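Local structure of alpha-amylase G-6 (Bacillus halodurans, 2C3G) at residues M3-L7 with I54-V60; L7-K13 with D48-I54; T19-Y24 with W36-M42. The protein probably binds starch: it is the family 26 carbohydrate-binding module of a larger amylase, a small all-beta domain. One frame throughout, in Å; residues are numbered along the deposited sequence.

Interaction 1. Residues M3-L7 with I54-V60; sequences MASGL and IEGVESV
L7 and V57 meet at about a right angle, and their crossing forms the apolar heart of this contact. CG1 of V57 presses against CB of L7 at 3.5 Å and, a little farther on, against its CD2. V57 can offer this branch because CG1 stands between its own backbone N and carbonyl carbon (chi1 77°), which turns it toward the leucine. The other end of L7 goes on past V57: CD2 comes to 3.6 Å from E58 O and to 4.2 Å from V60 CB. A branched, flexible residue suits this place, since one methyl has to follow the chain from V57 to V60. Cutting L7 back to an alanine would keep the touch of CB on V57 but probably open a gap between V57 and V60, where CD2 had lain.

The backbones are joined by antiparallel pairing. L7 N and I54 O lie 2.9 Å apart in a hydrogen bond that I54 N returns to L7 O. G56 N adds a nearly straight bond (170°) to S5 O as the chain turns. G6 sits where the two chains come closest; a side chain would strike I54 O and the backbone of E55, and glycine leaves CA able to rest 3.3 Å from I54 O. Water 1 donates to G6 O and to V57 O, both at 2.7 Å, bridging the two carbonyls. G56 takes a positive phi of 84°, where a side chain would press on the carbonyl of E55, and glycine therefore suits the turn.

Beyond the turn, E58 and S59 form a classic beta bulge facing N28 of strand 20-28, and V60 pairs with R82. The segment 54-60 thus leaves strand 49-55, beside strand 6-12, and enters strand 59-66 of the other sheet, while I54 reaches L22 and Y24.

Interaction 2. Residues L7-K13 with D48-I54; sequences LTIYFKK and DWYTHTI. With CD (cadmium ion), chain D; CD (cadmium ion), chain B.
This is an antiparallel pairing of two adjacent strands, 7-12 and 49-54, inside the five-stranded mixed sheet. Their axes approach to 4.4 Å, and hydrogen-bonded pairs such as I9 with H52 and F11 with Y50 alternate with non-hydrogen-bonded ones such as Y10 with T51. F11 N to Y50 O, at 2.7 Å, is one of these backbone bonds; K13 N to D48 O closes the run where the strands end.

The face carrying T8, Y10, K12, W49, T51 and T53 shows how the side chains share their space. K12 lies over the indole of W49: its CB stands 3.7 Å from the centre of the six-membered ring, 7° off the normal, in a CH-pi contact. With CG anti to the backbone N (chi1 -173°) and bends farther out, the chain carries CD across to the pyrrole side of the indole, and water 2 accepts from both K12 NZ and W49 NE1. A lysine suits this exposed position because its methylenes cover the ring while the ammonium reaches water 2. T51 lays OG1 over one face of the Y10 ring, 3.4 Å from CE1. Beyond it T8 OG1 and T53 OG1 share a hydrogen bond of 2.8 Å; these beta-branched threonines fit an extended chain well.

Two cadmium ions bind here. One, at the strand end, is gripped by both D48 oxygens, OD1 at 2.3 Å, with D15 as a further ligand; the other is held in mid-strand by H52 ND1 at 2.4 Å. K13 NZ turns to W17 O.

On this threonine-bearing face Y10 stacks on W87, which W49 meets edge-to-face. On the face of I9 and F11, I9 packs on L62 and F11 stacks with F64, both of strand 59-66, while strand 86-88 flanks strand 6-12 and strand 43-46 flanks strand 49-55.

Interaction 3. Residues T19-Y24 with W36-M42; sequences TPHLYY and WSEAPEM
The Y23 ring takes the edge of W36 on one face, and A39 CB lies at its edge, near the plane. CE3 of W36 comes to 3.4 Å from Y23 CD2, and the planes stand at 75° in an offset edge-to-face stack. Both residues hold CG opposite the backbone N (chi1 178° in Y23, 180° in W36), which swings the two rings together. At the edge of the H21 imidazole, near its plane, A39 O sits 3.2 Å from CD2.

A39 is small enough to let the loop come down on the strand, its CB 3.5 Å from L22 O, a buried carbonyl that finds no hydrogen-bond partner. P40 has no N-H to give, and its carbonyl O accepts from L22 N at 2.9 Å. M42 N bonds to P20 O in turn, and CG of M42, a slender and pliable chain, packs 3.8 Å from L22 CB.

Thus a loop is laid along the first part of strand 20-28 through a single beta bridge, H21 with E41. K65 makes a cation-pi contact with W36 and bonds to its carbonyl. Such an aromatic pair near the surface is consistent with the sugar-stacking platforms of starch-binding modules.

In the fold
From the N terminus, strand 6-12 runs out first, and its partner comes only after the chain has made strand 20-28, the long loop and strand 43-46. Interaction 3 closes the shortest loop, between 19-24 and 36-42. Interaction 2 encloses it, and interaction 1 encloses both, so the three nest without crossing. Interactions 1 and 2 share L7 and I54 and together carry the pairing of strands 6-12 and 49-55, which interaction 1 continues into the turn toward strand 59-66. Interaction 3 belongs to the edge of the three-stranded sheet. Among the places where the two sheets meet are the I54 contact and Y50 against P20, beside the loop residue M42, within the beta-sandwich of the module.

Interaction 1. Residues M3-L7 with I54-V60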
loop_
_atom_site.group_PDB
_atom_site.type_symbol
_atom_site.label_atom_id
_atom_site.label_comp_id
_atom_site.label_asym_id
_atom_site.label_seq_id
_atom_site.Cartn_x
_atom_site.Cartn_y
_atom_site.Cartn_z
ATOM N N MET A 3 -18.252 -7.508 -8.318
ATOM C CA MET A 3 -17.854 -7.187 -6.944
ATOM C C MET A 3 -16.832 -6.059 -6.955
ATOM O O MET A 3 -16.337 -5.651 -8.018
ATOM C CB MET A 3 -17.271 -8.418 -6.226
ATOM C CG MET A 3 -15.933 -8.871 -6.753
ATOM S SD MET A 3 -15.576 -10.667 -6.618
ATOM C CE MET A 3 -14.617 -10.945 -8.148
ATOM N N ALA A 4 -16.530 -5.537 -5.772
ATOM C CA ALA A 4 -15.480 -4.539 -5.627
ATOM C C ALA A 4 -14.104 -5.246 -5.708
ATOM O O ALA A 4 -13.728 -5.999 -4.814
ATOM C CB ALA A 4 -15.650 -3.762 -4.309
ATOM N N SER A 5 -13.374 -4.969 -6.780
ATOM C CA SER A 5 -12.122 -5.631 -7.120
ATOM C C SER A 5 -10.973 -4.633 -7.238
ATOM O O SER A 5 -11.179 -3.429 -7.506
ATOM C CB SER A 5 -12.264 -6.329 -8.477
ATOM O OG SER A 5 -12.925 -7.574 -8.366
ATOM N N GLY A 6 -9.755 -5.143 -7.118
ATOM C CA GLY A 6 -8.581 -4.322 -7.270
ATOM C C GLY A 6 -7.378 -4.874 -6.528
ATOM O O GLY A 6 -7.099 -6.087 -6.549
ATOM N N LEU A 7 -6.629 -3.979 -5.884
ATOM C CA LEU A 7 -5.451 -4.449 -5.159
ATOM C C LEU A 7 -5.551 -4.073 -3.696
ATOM O O LEU A 7 -5.538 -2.894 -3.366
ATOM C CB LEU A 7 -4.157 -3.962 -5.847
ATOM C CG LEU A 7 -3.234 -4.921 -6.646
ATOM C CD1 LEU A 7 -3.847 -6.223 -7.168
ATOM C CD2 LEU A 7 -2.539 -4.205 -7.799
ATOM N N ILE A 54 -6.931 -0.366 -3.455
ATOM C CA ILE A 54 -7.004 0.402 -4.698
ATOM C C ILE A 54 -7.981 -0.272 -5.661
ATOM O O ILE A 54 -7.708 -1.337 -6.180
ATOM C CB ILE A 54 -5.623 0.482 -5.360
ATOM C CG1 ILE A 54 -4.550 0.812 -4.314
ATOM C CG2 ILE A 54 -5.667 1.464 -6.540
ATOM C CD1 ILE A 54 -3.060 0.743 -4.806
ATOM N N GLU A 55 -9.127 0.343 -5.898
ATOM C CA GLU A 55 -10.106 -0.270 -6.771
ATOM C C GLU A 55 -9.750 -0.163 -8.256
ATOM O O GLU A 55 -9.178 0.848 -8.708
ATOM C CB GLU A 55 -11.505 0.315 -6.528
ATOM C CG GLU A 55 -12.600 -0.720 -6.786
ATOM C CD GLU A 55 -13.954 -0.134 -7.106
ATOM O OE1 GLU A 55 -14.279 0.963 -6.632
ATOM O OE2 GLU A 55 -14.715 -0.809 -7.820
ATOM N N GLY A 56 -10.103 -1.201 -9.014
ATOM C CA GLY A 56 -10.003 -1.131 -10.466
ATOM C C GLY A 56 -8.662 -1.422 -11.111
ATOM O O GLY A 56 -8.568 -1.501 -12.340
ATOM N N VAL A 57 -7.635 -1.586 -10.283
ATOM C CA VAL A 57 -6.245 -1.799 -10.708
ATOM C C VAL A 57 -5.872 -3.295 -10.761
ATOM O O VAL A 57 -6.270 -4.049 -9.896
ATOM C CB VAL A 57 -5.322 -1.014 -9.735
ATOM C CG1 VAL A 57 -5.155 -1.738 -8.393
ATOM C CG2 VAL A 57 -4.009 -0.748 -10.323
ATOM N N GLU A 58 -5.138 -3.732 -11.786
ATOM C CA GLU A 58 -4.536 -5.080 -11.794
ATOM C C GLU A 58 -3.059 -5.060 -11.412
ATOM O O GLU A 58 -2.535 -6.048 -10.894
ATOM C CB GLU A 58 -4.692 -5.772 -13.147
ATOM C CG GLU A 58 -6.031 -5.533 -13.829
ATOM C CD GLU A 58 -6.915 -6.750 -13.801
ATOM O OE1 GLU A 58 -7.037 -7.356 -12.714
ATOM O OE2 GLU A 58 -7.500 -7.107 -14.852
ATOM N N SER A 59 -2.380 -3.947 -11.696
ATOM C CA SER A 59 -1.013 -3.741 -11.230
ATOM C C SER A 59 -0.783 -2.284 -10.876
ATOM O O SER A 59 -1.524 -1.427 -11.326
ATOM C CB SER A 59 0.027 -4.291 -12.222
ATOM O OG SER A 59 -0.061 -3.684 -13.492
ATOM N N VAL A 60 0.248 -2.029 -10.080
ATOM C CA VAL A 60 0.505 -0.747 -9.427
ATOM C C VAL A 60 1.973 -0.764 -9.056
ATOM O O VAL A 60 2.612 -1.827 -9.069
ATOM C CB VAL A 60 -0.391 -0.589 -8.154
ATOM C CG1 VAL A 60 0.404 -0.462 -6.838
ATOM C CG2 VAL A 60 -1.396 0.503 -8.315
HETATM O O HOH W 1 -7.062 -6.547 -9.229
#

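Interaction 2. Residues L7-K13 with D48-I54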
loop_
_atom_site.group_PDB
_atom_site.type_symbol
_atom_site.label_atom_id
_atom_site.label_comp_id
_atom_site.label_asym_id
_atom_site.label_seq_id
_atom_site.Cartn_x
_atom_site.Cartn_y
_atom_site.Cartn_z
ATOM N N LEU A 7 -6.629 -3.979 -5.884
ATOM C CA LEU A 7 -5.451 -4.449 -5.159
ATOM C C LEU A 7 -5.551 -4.073 -3.696
ATOM O O LEU A 7 -5.538 -2.894 -3.366
ATOM C CB LEU A 7 -4.157 -3.962 -5.847
ATOM C CG LEU A 7 -3.234 -4.921 -6.646
ATOM C CD1 LEU A 7 -3.847 -6.223 -7.168
ATOM C CD2 LEU A 7 -2.539 -4.205 -7.799
ATOM N N THR A 8 -5.732 -5.075 -2.834
ATOM C CA THR A 8 -5.769 -4.877 -1.385
ATOM C C THR A 8 -4.366 -5.068 -0.843
ATOM O O THR A 8 -3.685 -6.033 -1.171
ATOM C CB THR A 8 -6.735 -5.862 -0.675
ATOM O OG1 THR A 8 -8.062 -5.645 -1.141
ATOM C CG2 THR A 8 -6.819 -5.537 0.845
ATOM N N ILE A 9 -3.916 -4.126 -0.037
ATOM C CA ILE A 9 -2.570 -4.184 0.483
ATOM C C ILE A 9 -2.653 -4.023 1.988
ATOM O O ILE A 9 -3.362 -3.151 2.470
ATOM C CB ILE A 9 -1.636 -3.133 -0.258
ATOM C CG1 ILE A 9 -1.059 -3.748 -1.542
ATOM C CG2 ILE A 9 -0.370 -2.824 0.521
ATOM C CD1 ILE A 9 -1.914 -3.713 -2.704
ATOM N N TYR A 10 -1.977 -4.906 2.723
ATOM C CA TYR A 10 -1.891 -4.802 4.179
ATOM C C TYR A 10 -0.467 -4.499 4.543
ATOM O O TYR A 10 0.455 -5.083 3.994
ATOM C CB TYR A 10 -2.301 -6.086 4.895
ATOM C CG TYR A 10 -3.719 -6.509 4.663
ATOM C CD1 TYR A 10 -4.705 -6.264 5.618
ATOM C CD2 TYR A 10 -4.074 -7.151 3.484
ATOM C CE1 TYR A 10 -6.023 -6.667 5.401
ATOM C CE2 TYR A 10 -5.369 -7.555 3.245
ATOM C CZ TYR A 10 -6.333 -7.310 4.203
ATOM O OH TYR A 10 -7.602 -7.707 3.960
ATOM N N PHE A 11 -0.305 -3.573 5.475
ATOM C CA PHE A 11 1.000 -3.119 5.873
ATOM C C PHE A 11 1.215 -3.303 7.372
ATOM O O PHE A 11 0.431 -2.835 8.173
ATOM C CB PHE A 11 1.112 -1.645 5.489
ATOM C CG PHE A 11 2.424 -1.035 5.829
ATOM C CD1 PHE A 11 3.609 -1.697 5.525
ATOM C CD2 PHE A 11 2.470 0.191 6.441
ATOM C CE1 PHE A 11 4.830 -1.141 5.840
ATOM C CE2 PHE A 11 3.680 0.754 6.777
ATOM C CZ PHE A 11 4.871 0.079 6.470
ATOM N N LYS A 12 2.296 -3.975 7.744
ATOM C CA LYS A 12 2.670 -4.054 9.141
ATOM C C LYS A 12 3.546 -2.859 9.456
ATOM O O LYS A 12 4.739 -2.823 9.089
ATOM C CB LYS A 12 3.366 -5.365 9.471
ATOM C CG LYS A 12 3.580 -5.497 10.941
ATOM C CD LYS A 12 3.139 -6.818 11.463
ATOM C CE LYS A 12 4.309 -7.529 12.060
ATOM N NZ LYS A 12 3.865 -8.596 13.009
ATOM N N LYS A 13 2.925 -1.863 10.088
ATOM C CA LYS A 13 3.555 -0.562 10.315
ATOM C C LYS A 13 4.616 -0.664 11.404
ATOM O O LYS A 13 4.353 -1.236 12.474
ATOM C CB LYS A 13 2.503 0.489 10.690
ATOM C CG LYS A 13 3.047 1.902 10.896
ATOM C CD LYS A 13 2.008 2.852 11.546
ATOM C CE LYS A 13 1.925 2.739 13.083
ATOM N NZ LYS A 13 3.232 2.918 13.807
ATOM N N ASP A 48 -0.508 -4.186 14.504
ATOM C CA ASP A 48 0.207 -3.173 13.724
ATOM C C ASP A 48 -0.117 -3.281 12.243
ATOM O O ASP A 48 0.532 -2.642 11.445
ATOM C CB ASP A 48 1.716 -3.306 13.918
ATOM C CG ASP A 48 2.138 -3.169 15.364
ATOM O OD1 ASP A 48 1.465 -2.468 16.126
ATOM O OD2 ASP A 48 3.148 -3.701 15.823
ATOM N N TRP A 49 -1.103 -4.107 11.867
ATOM C CA TRP A 49 -1.541 -4.177 10.460
ATOM C C TRP A 49 -2.497 -3.037 10.064
ATOM O O TRP A 49 -3.447 -2.726 10.751
ATOM C CB TRP A 49 -2.162 -5.536 10.085
ATOM C CG TRP A 49 -1.190 -6.724 10.084
ATOM C CD1 TRP A 49 -1.037 -7.675 11.068
ATOM C CD2 TRP A 49 -0.263 -7.080 9.043
ATOM N NE1 TRP A 49 -0.061 -8.582 10.709
ATOM C CE2 TRP A 49 0.433 -8.237 9.471
ATOM C CE3 TRP A 49 0.083 -6.510 7.808
ATOM C CZ2 TRP A 49 1.415 -8.866 8.675
ATOM C CZ3 TRP A 49 1.048 -7.123 7.030
ATOM C CH2 TRP A 49 1.713 -8.281 7.475
ATOM N N TYR A 50 -2.239 -2.453 8.911
ATOM C CA TYR A 50 -3.084 -1.419 8.341
ATOM C C TYR A 50 -3.356 -1.848 6.911
ATOM O O TYR A 50 -2.657 -2.678 6.377
ATOM C CB TYR A 50 -2.354 -0.093 8.394
ATOM C CG TYR A 50 -2.248 0.479 9.793
ATOM C CD1 TYR A 50 -3.084 1.525 10.192
ATOM C CD2 TYR A 50 -1.321 -0.027 10.725
ATOM C CE1 TYR A 50 -3.002 2.051 11.466
ATOM C CE2 TYR A 50 -1.240 0.506 12.007
ATOM C CZ TYR A 50 -2.088 1.543 12.359
ATOM O OH TYR A 50 -2.028 2.088 13.601
ATOM N N THR A 51 -4.382 -1.313 6.287
ATOM C CA THR A 51 -4.805 -1.863 5.004
ATOM C C THR A 51 -5.455 -0.813 4.148
ATOM O O THR A 51 -5.986 0.183 4.649
ATOM C CB THR A 51 -5.806 -3.061 5.218
ATOM O OG1 THR A 51 -6.182 -3.603 3.954
ATOM C CG2 THR A 51 -7.072 -2.586 5.767
ATOM N N HIS A 52 -5.418 -1.059 2.849
ATOM C CA HIS A 52 -6.100 -0.207 1.883
ATOM C C HIS A 52 -6.233 -0.916 0.538
ATOM O O HIS A 52 -5.312 -1.628 0.085
ATOM C CB HIS A 52 -5.418 1.175 1.761
ATOM C CG HIS A 52 -5.978 2.039 0.663
ATOM N ND1 HIS A 52 -7.101 2.824 0.823
ATOM C CD2 HIS A 52 -5.573 2.226 -0.618
ATOM C CE1 HIS A 52 -7.372 3.447 -0.310
ATOM N NE2 HIS A 52 -6.453 3.108 -1.199
ATOM N N THR A 53 -7.399 -0.721 -0.072
ATOM C CA THR A 53 -7.757 -1.314 -1.357
ATOM C C THR A 53 -7.785 -0.200 -2.441
ATOM O O THR A 53 -8.493 0.805 -2.311
ATOM C CB THR A 53 -9.089 -2.094 -1.209
ATOM O OG1 THR A 53 -8.922 -3.154 -0.252
ATOM C CG2 THR A 53 -9.458 -2.900 -2.486
ATOM N N ILE A 54 -6.931 -0.366 -3.455
ATOM C CA ILE A 54 -7.004 0.402 -4.698
ATOM C C ILE A 54 -7.981 -0.272 -5.661
ATOM O O ILE A 54 -7.708 -1.337 -6.180
ATOM C CB ILE A 54 -5.623 0.482 -5.360
ATOM C CG1 ILE A 54 -4.550 0.812 -4.314
ATOM C CG2 ILE A 54 -5.667 1.464 -6.540
ATOM C CD1 ILE A 54 -3.060 0.743 -4.806
HETATM CD CD CD D . -8.940 2.889 2.402
HETATM CD CD CD B . 3.049 -2.127 17.799
HETATM O O HOH W 2 1.579 -10.742 12.112
HETATM O O HOH W 3 5.277 -3.375 13.990
HETATM O O HOH W 4 -9.767 0.829 1.711
HETATM O O HOH W 5 4.463 -2.433 19.139
#

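Interaction 3. Residues T19-Y24 with W36-M42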
loop_
_atom_site.group_PDB
_atom_site.type_symbol
_atom_site.label_atom_id
_atom_site.label_comp_id
_atom_site.label_asym_id
_atom_site.label_seq_id
_atom_site.Cartn_x
_atom_site.Cartn_y
_atom_site.Cartn_z
ATOM N N THR A 19 0.904 7.868 11.331
ATOM C CA THR A 19 -0.228 7.328 10.554
ATOM C C THR A 19 0.223 6.826 9.182
ATOM O O THR A 19 0.870 7.589 8.460
ATOM C CB THR A 19 -1.327 8.395 10.411
ATOM O OG1 THR A 19 -2.112 8.441 11.609
ATOM C CG2 THR A 19 -2.353 8.004 9.349
ATOM N N PRO A 20 -0.084 5.565 8.815
ATOM C CA PRO A 20 0.410 4.998 7.543
ATOM C C PRO A 20 -0.429 5.375 6.330
ATOM O O PRO A 20 -1.655 5.335 6.403
ATOM C CB PRO A 20 0.329 3.493 7.777
ATOM C CG PRO A 20 -0.874 3.327 8.699
ATOM C CD PRO A 20 -0.893 4.578 9.564
ATOM N N HIS A 21 0.241 5.730 5.236
ATOM C CA HIS A 21 -0.408 6.067 3.957
ATOM C C HIS A 21 0.122 5.230 2.771
ATOM O O HIS A 21 1.254 4.747 2.789
ATOM C CB HIS A 21 -0.212 7.548 3.636
ATOM C CG HIS A 21 -0.898 8.465 4.584
ATOM N ND1 HIS A 21 -0.409 8.736 5.844
ATOM C CD2 HIS A 21 -2.037 9.177 4.460
ATOM C CE1 HIS A 21 -1.215 9.586 6.452
ATOM N NE2 HIS A 21 -2.209 9.869 5.634
ATOM N N LEU A 22 -0.706 5.050 1.747
ATOM C CA LEU A 22 -0.290 4.225 0.609
ATOM C C LEU A 22 -0.113 5.065 -0.659
ATOM O O LEU A 22 -1.081 5.508 -1.262
ATOM C CB LEU A 22 -1.273 3.064 0.357
ATOM C CG LEU A 22 -0.835 2.094 -0.760
ATOM C CD1 LEU A 22 0.365 1.248 -0.329
ATOM C CD2 LEU A 22 -1.974 1.219 -1.299
ATOM N N TYR A 23 1.132 5.263 -1.064
ATOM C CA TYR A 23 1.418 5.973 -2.299
ATOM C C TYR A 23 1.626 4.976 -3.445
ATOM O O TYR A 23 2.356 3.999 -3.296
ATOM C CB TYR A 23 2.645 6.895 -2.137
ATOM C CG TYR A 23 2.987 7.619 -3.419
ATOM C CD1 TYR A 23 2.124 8.570 -3.946
ATOM C CD2 TYR A 23 4.158 7.318 -4.128
ATOM C CE1 TYR A 23 2.416 9.213 -5.123
ATOM C CE2 TYR A 23 4.461 7.970 -5.302
ATOM C CZ TYR A 23 3.581 8.910 -5.797
ATOM O OH TYR A 23 3.856 9.566 -6.971
ATOM N N TYR A 24 0.977 5.244 -4.575
ATOM C CA TYR A 24 1.001 4.365 -5.759
ATOM C C TYR A 24 0.884 5.148 -7.071
ATOM O O TYR A 24 0.175 6.151 -7.163
ATOM C CB TYR A 24 -0.102 3.296 -5.700
ATOM C CG TYR A 24 -1.498 3.860 -5.663
ATOM C CD1 TYR A 24 -2.076 4.233 -4.454
ATOM C CD2 TYR A 24 -2.244 4.019 -6.835
ATOM C CE1 TYR A 24 -3.342 4.760 -4.403
ATOM C CE2 TYR A 24 -3.533 4.543 -6.800
ATOM C CZ TYR A 24 -4.073 4.920 -5.567
ATOM O OH TYR A 24 -5.349 5.436 -5.486
ATOM N N TRP A 36 1.966 12.521 -3.561
ATOM C CA TRP A 36 2.757 11.998 -2.440
ATOM C C TRP A 36 2.155 12.426 -1.087
ATOM O O TRP A 36 2.182 11.677 -0.110
ATOM C CB TRP A 36 4.212 12.451 -2.581
ATOM C CG TRP A 36 5.161 12.007 -1.502
ATOM C CD1 TRP A 36 5.670 12.779 -0.504
ATOM C CD2 TRP A 36 5.752 10.709 -1.336
ATOM N NE1 TRP A 36 6.528 12.049 0.286
ATOM C CE2 TRP A 36 6.597 10.772 -0.200
ATOM C CE3 TRP A 36 5.643 9.488 -2.022
ATOM C CZ2 TRP A 36 7.334 9.666 0.262
ATOM C CZ3 TRP A 36 6.375 8.390 -1.559
ATOM C CH2 TRP A 36 7.206 8.489 -0.430
ATOM N N SER A 37 1.586 13.626 -1.054
ATOM C CA SER A 37 1.027 14.194 0.165
ATOM C C SER A 37 -0.482 13.962 0.276
ATOM O O SER A 37 -1.052 14.159 1.350
ATOM C CB SER A 37 1.322 15.701 0.231
ATOM O OG SER A 37 0.310 16.444 -0.455
ATOM N N GLU A 38 -1.116 13.574 -0.835
ATOM C CA GLU A 38 -2.538 13.225 -0.865
ATOM C C GLU A 38 -2.791 11.697 -0.912
ATOM O O GLU A 38 -3.941 11.257 -1.026
ATOM C CB GLU A 38 -3.250 13.961 -2.007
ATOM C CG GLU A 38 -3.893 13.092 -3.093
ATOM C CD GLU A 38 -4.786 13.881 -4.046
ATOM O OE1 GLU A 38 -5.621 14.686 -3.555
ATOM O OE2 GLU A 38 -4.662 13.699 -5.289
ATOM N N ALA A 39 -1.715 10.906 -0.824
ATOM C CA ALA A 39 -1.811 9.449 -0.664
ATOM C C ALA A 39 -2.866 9.059 0.393
ATOM O O ALA A 39 -2.931 9.673 1.475
ATOM C CB ALA A 39 -0.442 8.843 -0.320
ATOM N N PRO A 40 -3.704 8.076 0.066
ATOM C CA PRO A 40 -4.756 7.624 0.976
ATOM C C PRO A 40 -4.206 7.057 2.272
ATOM O O PRO A 40 -3.183 6.364 2.271
ATOM C CB PRO A 40 -5.451 6.502 0.194
ATOM C CG PRO A 40 -5.104 6.744 -1.247
ATOM C CD PRO A 40 -3.721 7.330 -1.206
ATOM N N GLU A 41 -4.902 7.362 3.364
ATOM C CA GLU A 41 -4.684 6.711 4.648
ATOM C C GLU A 41 -4.909 5.206 4.537
ATOM O O GLU A 41 -5.810 4.745 3.847
ATOM C CB GLU A 41 -5.616 7.303 5.724
ATOM C CG GLU A 41 -5.265 6.953 7.170
ATOM C CD GLU A 41 -6.431 7.192 8.146
ATOM O OE1 GLU A 41 -7.190 8.177 7.953
ATOM O OE2 GLU A 41 -6.601 6.390 9.104
ATOM N N MET A 42 -4.057 4.459 5.219
ATOM C CA MET A 42 -4.261 3.034 5.392
ATOM C C MET A 42 -5.062 2.765 6.654
ATOM O O MET A 42 -4.581 2.924 7.746
ATOM C CB MET A 42 -2.929 2.293 5.354
ATOM C CG MET A 42 -2.308 2.301 3.975
ATOM S SD MET A 42 -0.934 1.205 3.887
ATOM C CE MET A 42 -1.762 -0.298 3.546
#